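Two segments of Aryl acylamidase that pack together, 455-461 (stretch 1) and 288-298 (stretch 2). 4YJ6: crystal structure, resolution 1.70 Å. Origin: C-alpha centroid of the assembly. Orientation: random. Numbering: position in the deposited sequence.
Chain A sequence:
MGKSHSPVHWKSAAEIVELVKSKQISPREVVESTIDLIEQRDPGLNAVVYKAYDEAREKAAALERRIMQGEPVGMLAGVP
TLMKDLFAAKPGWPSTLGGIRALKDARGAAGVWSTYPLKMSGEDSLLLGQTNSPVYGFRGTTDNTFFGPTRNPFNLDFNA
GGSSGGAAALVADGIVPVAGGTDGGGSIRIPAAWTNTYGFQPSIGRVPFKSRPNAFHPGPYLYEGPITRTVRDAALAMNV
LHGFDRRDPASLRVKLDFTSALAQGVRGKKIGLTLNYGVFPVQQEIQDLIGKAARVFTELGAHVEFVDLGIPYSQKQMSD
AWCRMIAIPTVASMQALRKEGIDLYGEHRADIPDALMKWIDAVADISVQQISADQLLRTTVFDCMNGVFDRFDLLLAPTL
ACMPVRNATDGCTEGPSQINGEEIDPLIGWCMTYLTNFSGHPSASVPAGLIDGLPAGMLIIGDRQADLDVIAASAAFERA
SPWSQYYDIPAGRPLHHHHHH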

ATOM      1  N   PRO A 455      -1.528  -3.223  16.014  1.00 14.23           N
ATOM      2  CA  PRO A 455      -2.728  -3.175  15.183  1.00 14.04           C
ATOM      3  C   PRO A 455      -2.943  -4.420  14.347  1.00 12.07           C
ATOM      4  O   PRO A 455      -1.985  -5.097  13.961  1.00 13.94           O
ATOM      5  CB  PRO A 455      -2.443  -1.989  14.223  1.00 13.04           C
ATOM      6  CG  PRO A 455      -1.423  -1.125  14.985  1.00 15.20           C
ATOM      7  CD  PRO A 455      -0.557  -2.160  15.679  1.00 13.06           C
ATOM      8  N   ALA A 456      -4.198  -4.672  14.021  1.00 13.44           N
ATOM      9  CA  ALA A 456      -4.557  -5.703  13.037  1.00 14.43           C
ATOM     10  C   ALA A 456      -5.631  -5.144  12.125  1.00 13.41           C
ATOM     11  O   ALA A 456      -6.513  -4.409  12.569  1.00 12.96           O
ATOM     12  CB  ALA A 456      -5.114  -6.994  13.737  1.00 15.16           C
ATOM     13  N   GLY A 457      -5.611  -5.554  10.855  1.00 14.20           N
ATOM     14  CA  GLY A 457      -6.591  -5.057   9.917  1.00 11.69           C
ATOM     15  C   GLY A 457      -7.622  -6.054   9.423  1.00 12.67           C
ATOM     16  O   GLY A 457      -7.405  -7.278   9.418  1.00 12.31           O
HETATM   17  N   MSE A 458      -8.766  -5.513   9.012  1.00 11.68           N
HETATM   18  CA  MSE A 458      -9.753  -6.303   8.285  1.00 10.15           C
HETATM   19  C   MSE A 458      -9.828  -5.838   6.835  1.00 14.42           C
HETATM   20  O   MSE A 458      -9.821  -4.641   6.570  1.00 12.73           O
HETATM   21  CB  MSE A 458     -11.122  -6.115   8.914  1.00 14.00           C
HETATM   22  CG  MSE A 458     -12.198  -6.615   8.003  1.00 15.98           C
HETATM   23 SE   MSE A 458     -13.848  -6.601   9.052  1.00 44.07          SE
HETATM   24  CE  MSE A 458     -14.176  -4.730   9.001  1.00 21.37           C
ATOM     25  N   LEU A 459      -9.850  -6.787   5.897  1.00 11.27           N
ATOM     26  CA  LEU A 459      -9.926  -6.425   4.477  1.00  9.74           C
ATOM     27  C   LEU A 459     -11.377  -6.432   4.047  1.00 11.19           C
ATOM     28  O   LEU A 459     -12.116  -7.377   4.325  1.00 12.13           O
ATOM     29  CB  LEU A 459      -9.160  -7.454   3.643  1.00 10.08           C
ATOM     30  CG  LEU A 459      -8.907  -6.983   2.195  1.00 10.31           C
ATOM     31  CD1 LEU A 459      -7.915  -5.795   2.239  1.00  9.23           C
ATOM     32  CD2 LEU A 459      -8.317  -8.121   1.359  1.00  9.27           C
ATOM     33  N   ILE A 460     -11.795  -5.350   3.402  1.00  8.90           N
ATOM     34  CA  ILE A 460     -13.094  -5.277   2.774  1.00  9.04           C
ATOM     35  C   ILE A 460     -12.887  -5.375   1.272  1.00 11.81           C
ATOM     36  O   ILE A 460     -12.187  -4.535   0.691  1.00 10.19           O
ATOM     37  CB  ILE A 460     -13.744  -3.912   3.100  1.00  9.81           C
ATOM     38  CG1 ILE A 460     -13.882  -3.742   4.626  1.00 14.26           C
ATOM     39  CG2 ILE A 460     -15.100  -3.725   2.347  1.00 10.91           C
ATOM     40  CD1 ILE A 460     -14.518  -2.391   5.058  1.00 12.78           C
ATOM     41  N   ILE A 461     -13.475  -6.392   0.645  1.00  8.59           N
ATOM     42  CA  ILE A 461     -13.309  -6.587  -0.795  1.00 10.38           C
ATOM     43  C   ILE A 461     -14.633  -6.317  -1.512  1.00  9.96           C
ATOM     44  O   ILE A 461     -15.696  -6.814  -1.070  1.00  9.71           O
ATOM     45  CB  ILE A 461     -12.865  -8.053  -1.094  1.00 10.64           C
ATOM     46  CG1 ILE A 461     -11.624  -8.440  -0.263  1.00 12.13           C
ATOM     47  CG2 ILE A 461     -12.606  -8.231  -2.620  1.00  8.48           C
ATOM     48  CD1 ILE A 461     -11.148  -9.946  -0.487  1.00 13.12           C
TER
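Stretch 2 288-298: DLIGKAARVFT

A helix laid on a β-strand touches it mainly through the side chains of alternate strand residues, and segments 288-298 and 455-461 of aryl acylamidase illustrate the rule in a compact form. Stretch 1 is extended throughout, part of a strand that runs beyond both its ends. Stretch 2 is helical, with backbone bonds such as Ala 293 N to Leu 289 O (2.9 Å) and Ala 294 N to Ile 290 O (2.9 Å); from Arg 295 onward the amides bond to carbonyls three residues back, weakly for Arg 295 and Thr 298, and without that qualification for Val 296 N to Ala 293 O (3.0 Å). The N-to-C directions of helix and strand diverge by 53° (signed crossing angle -53°), and their axes approach to 9.0 Å. The backbones come nearest where the CA atoms of Met 458 and Ile 290 lie 6.3 Å apart.

No hydrogen bond crosses the interface, so packing of apolar side chains joins the two segments, burying 309 Å² in total. Ala 456 and Met 458 point toward the helix, whereas Pro 455 and Leu 459 point away. At one end, Ala 456 CB meets Leu 289 CD2 at 3.6 Å. Met 458, present as selenomethionine, has the largest covered area and reaches along the helix: its CB lies 3.7 Å from Ile 290 CD1, its SE 3.8 Å from Ala 293 CB, and its CE 3.7 Å from Phe 297 CE2, at the edge of the ring. The small side chain of Ala 293 sits against the selenium, between larger residues one turn away in each direction, Leu 289 and Phe 297. Ile 290 leaves its backbone sideways, but its end turns inward, bringing CD1 also to 3.6 Å from Gly 457 O, a contact without hydrogen bonding. Ile 460 likewise starts sideways and completes the contact with CD1 4.1 Å from Phe 297 CZ.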

ATOM      1  N   ASP A 288     -10.511 -14.090  15.803  1.00 16.75           N
ATOM      2  CA  ASP A 288     -11.524 -13.612  16.726  1.00 17.88           C
ATOM      3  C   ASP A 288     -11.842 -12.137  16.571  1.00 17.26           C
ATOM      4  O   ASP A 288     -13.010 -11.714  16.685  1.00 17.64           O
ATOM      5  CB  ASP A 288     -11.090 -13.865  18.187  1.00 19.90           C
ATOM      6  CG  ASP A 288     -10.999 -15.345  18.525  1.00 26.42           C
ATOM      7  OD1 ASP A 288     -11.523 -16.189  17.755  1.00 23.07           O
ATOM      8  OD2 ASP A 288     -10.386 -15.647  19.578  1.00 25.95           O
ATOM      9  N   LEU A 289     -10.805 -11.342  16.332  1.00 15.06           N
ATOM     10  CA  LEU A 289     -10.983  -9.906  16.203  1.00 14.69           C
ATOM     11  C   LEU A 289     -11.823  -9.613  14.963  1.00 15.42           C
ATOM     12  O   LEU A 289     -12.674  -8.740  14.973  1.00 14.53           O
ATOM     13  CB  LEU A 289      -9.611  -9.203  16.112  1.00 14.01           C
ATOM     14  CG  LEU A 289      -9.649  -7.687  16.013  1.00 17.09           C
ATOM     15  CD1 LEU A 289     -10.154  -7.060  17.313  1.00 19.50           C
ATOM     16  CD2 LEU A 289      -8.223  -7.165  15.634  1.00 17.58           C
ATOM     17  N   ILE A 290     -11.582 -10.355  13.889  1.00 15.63           N
ATOM     18  CA  ILE A 290     -12.329 -10.119  12.649  1.00 15.54           C
ATOM     19  C   ILE A 290     -13.787 -10.605  12.787  1.00 14.97           C
ATOM     20  O   ILE A 290     -14.715  -9.998  12.229  1.00 15.21           O
ATOM     21  CB  ILE A 290     -11.629 -10.774  11.431  1.00 15.84           C
ATOM     22  CG1 ILE A 290     -10.211 -10.208  11.247  1.00 18.17           C
ATOM     23  CG2 ILE A 290     -12.488 -10.622  10.146  1.00 19.45           C
ATOM     24  CD1 ILE A 290     -10.095  -8.737  11.299  1.00 16.85           C
ATOM     25  N   GLY A 291     -13.996 -11.693  13.532  1.00 14.37           N
ATOM     26  CA  GLY A 291     -15.358 -12.124  13.796  1.00 17.17           C
ATOM     27  C   GLY A 291     -16.150 -11.042  14.502  1.00 17.47           C
ATOM     28  O   GLY A 291     -17.338 -10.843  14.248  1.00 16.25           O
ATOM     29  N   LYS A 292     -15.485 -10.352  15.426  1.00 15.52           N
ATOM     30  CA  LYS A 292     -16.115  -9.266  16.160  1.00 17.49           C
ATOM     31  C   LYS A 292     -16.374  -8.092  15.227  1.00 17.19           C
ATOM     32  O   LYS A 292     -17.464  -7.522  15.201  1.00 18.13           O
ATOM     33  CB  LYS A 292     -15.173  -8.830  17.277  1.00 22.90           C
ATOM     34  CG  LYS A 292     -15.786  -7.927  18.324  1.00 32.97           C
ATOM     35  CD  LYS A 292     -14.865  -7.854  19.553  1.00 37.87           C
ATOM     36  CE  LYS A 292     -15.628  -7.521  20.831  1.00 45.60           C
ATOM     37  NZ  LYS A 292     -14.758  -7.772  22.035  1.00 47.80           N
ATOM     38  N   ALA A 293     -15.366  -7.737  14.434  1.00 16.13           N
ATOM     39  CA  ALA A 293     -15.490  -6.586  13.545  1.00 18.56           C
ATOM     40  C   ALA A 293     -16.614  -6.769  12.552  1.00 18.00           C
ATOM     41  O   ALA A 293     -17.328  -5.842  12.249  1.00 17.45           O
ATOM     42  CB  ALA A 293     -14.168  -6.331  12.810  1.00 17.72           C
ATOM     43  N   ALA A 294     -16.786  -7.989  12.054  1.00 17.08           N
ATOM     44  CA  ALA A 294     -17.825  -8.257  11.077  1.00 18.48           C
ATOM     45  C   ALA A 294     -19.207  -7.961  11.637  1.00 19.07           C
ATOM     46  O   ALA A 294     -20.116  -7.558  10.916  1.00 21.09           O
ATOM     47  CB  ALA A 294     -17.759  -9.727  10.618  1.00 23.58           C
ATOM     48  N   ARG A 295     -19.368  -8.145  12.938  1.00 18.27           N
ATOM     49  CA  ARG A 295     -20.663  -7.939  13.562  1.00 20.65           C
ATOM     50  C   ARG A 295     -21.022  -6.476  13.635  1.00 19.91           C
ATOM     51  O   ARG A 295     -22.192  -6.132  13.799  1.00 20.34           O
ATOM     52  CB  ARG A 295     -20.688  -8.586  14.942  1.00 21.72           C
ATOM     53  CG  ARG A 295     -20.857 -10.115  14.798  1.00 22.74           C
ATOM     54  CD  ARG A 295     -20.567 -10.832  16.056  1.00 26.76           C
ATOM     55  NE  ARG A 295     -21.108 -12.192  15.995  1.00 21.38           N
ATOM     56  CZ  ARG A 295     -20.455 -13.257  15.544  1.00 21.41           C
ATOM     57  NH1 ARG A 295     -19.205 -13.152  15.088  1.00 17.51           N
ATOM     58  NH2 ARG A 295     -21.071 -14.454  15.576  1.00 16.84           N
ATOM     59  N   VAL A 296     -20.031  -5.604  13.466  1.00 17.09           N
ATOM     60  CA  VAL A 296     -20.333  -4.174  13.412  1.00 17.93           C
ATOM     61  C   VAL A 296     -21.304  -3.925  12.270  1.00 17.32           C
ATOM     62  O   VAL A 296     -22.227  -3.116  12.385  1.00 16.71           O
ATOM     63  CB  VAL A 296     -19.054  -3.335  13.266  1.00 16.75           C
ATOM     64  CG1 VAL A 296     -19.397  -1.823  12.990  1.00 17.84           C
ATOM     65  CG2 VAL A 296     -18.176  -3.496  14.521  1.00 18.82           C
ATOM     66  N   PHE A 297     -21.128  -4.652  11.167  1.00 14.73           N
ATOM     67  CA  PHE A 297     -21.976  -4.430  10.006  1.00 16.25           C
ATOM     68  C   PHE A 297     -23.413  -4.918  10.213  1.00 17.89           C
ATOM     69  O   PHE A 297     -24.338  -4.337   9.667  1.00 17.59           O
ATOM     70  CB  PHE A 297     -21.381  -5.116   8.795  1.00 18.99           C
ATOM     71  CG  PHE A 297     -20.111  -4.458   8.323  1.00 14.28           C
ATOM     72  CD1 PHE A 297     -20.149  -3.212   7.729  1.00 17.39           C
ATOM     73  CD2 PHE A 297     -18.886  -5.075   8.486  1.00 14.37           C
ATOM     74  CE1 PHE A 297     -18.947  -2.588   7.294  1.00 15.30           C
ATOM     75  CE2 PHE A 297     -17.699  -4.449   8.049  1.00 16.26           C
ATOM     76  CZ  PHE A 297     -17.749  -3.217   7.455  1.00 15.16           C
ATOM     77  N   THR A 298     -23.584  -5.962  11.016  1.00 19.60           N
ATOM     78  CA  THR A 298     -24.937  -6.469  11.244  1.00 19.04           C
ATOM     79  C   THR A 298     -25.737  -5.415  12.016  1.00 23.50           C
ATOM     80  O   THR A 298     -26.940  -5.298  11.828  1.00 26.08           O
ATOM     81  CB  THR A 298     -24.954  -7.796  12.028  1.00 22.54           C
ATOM     82  OG1 THR A 298     -24.532  -7.548  13.368  1.00 31.87           O
ATOM     83  CG2 THR A 298     -24.078  -8.836  11.408  1.00 19.64           C
TER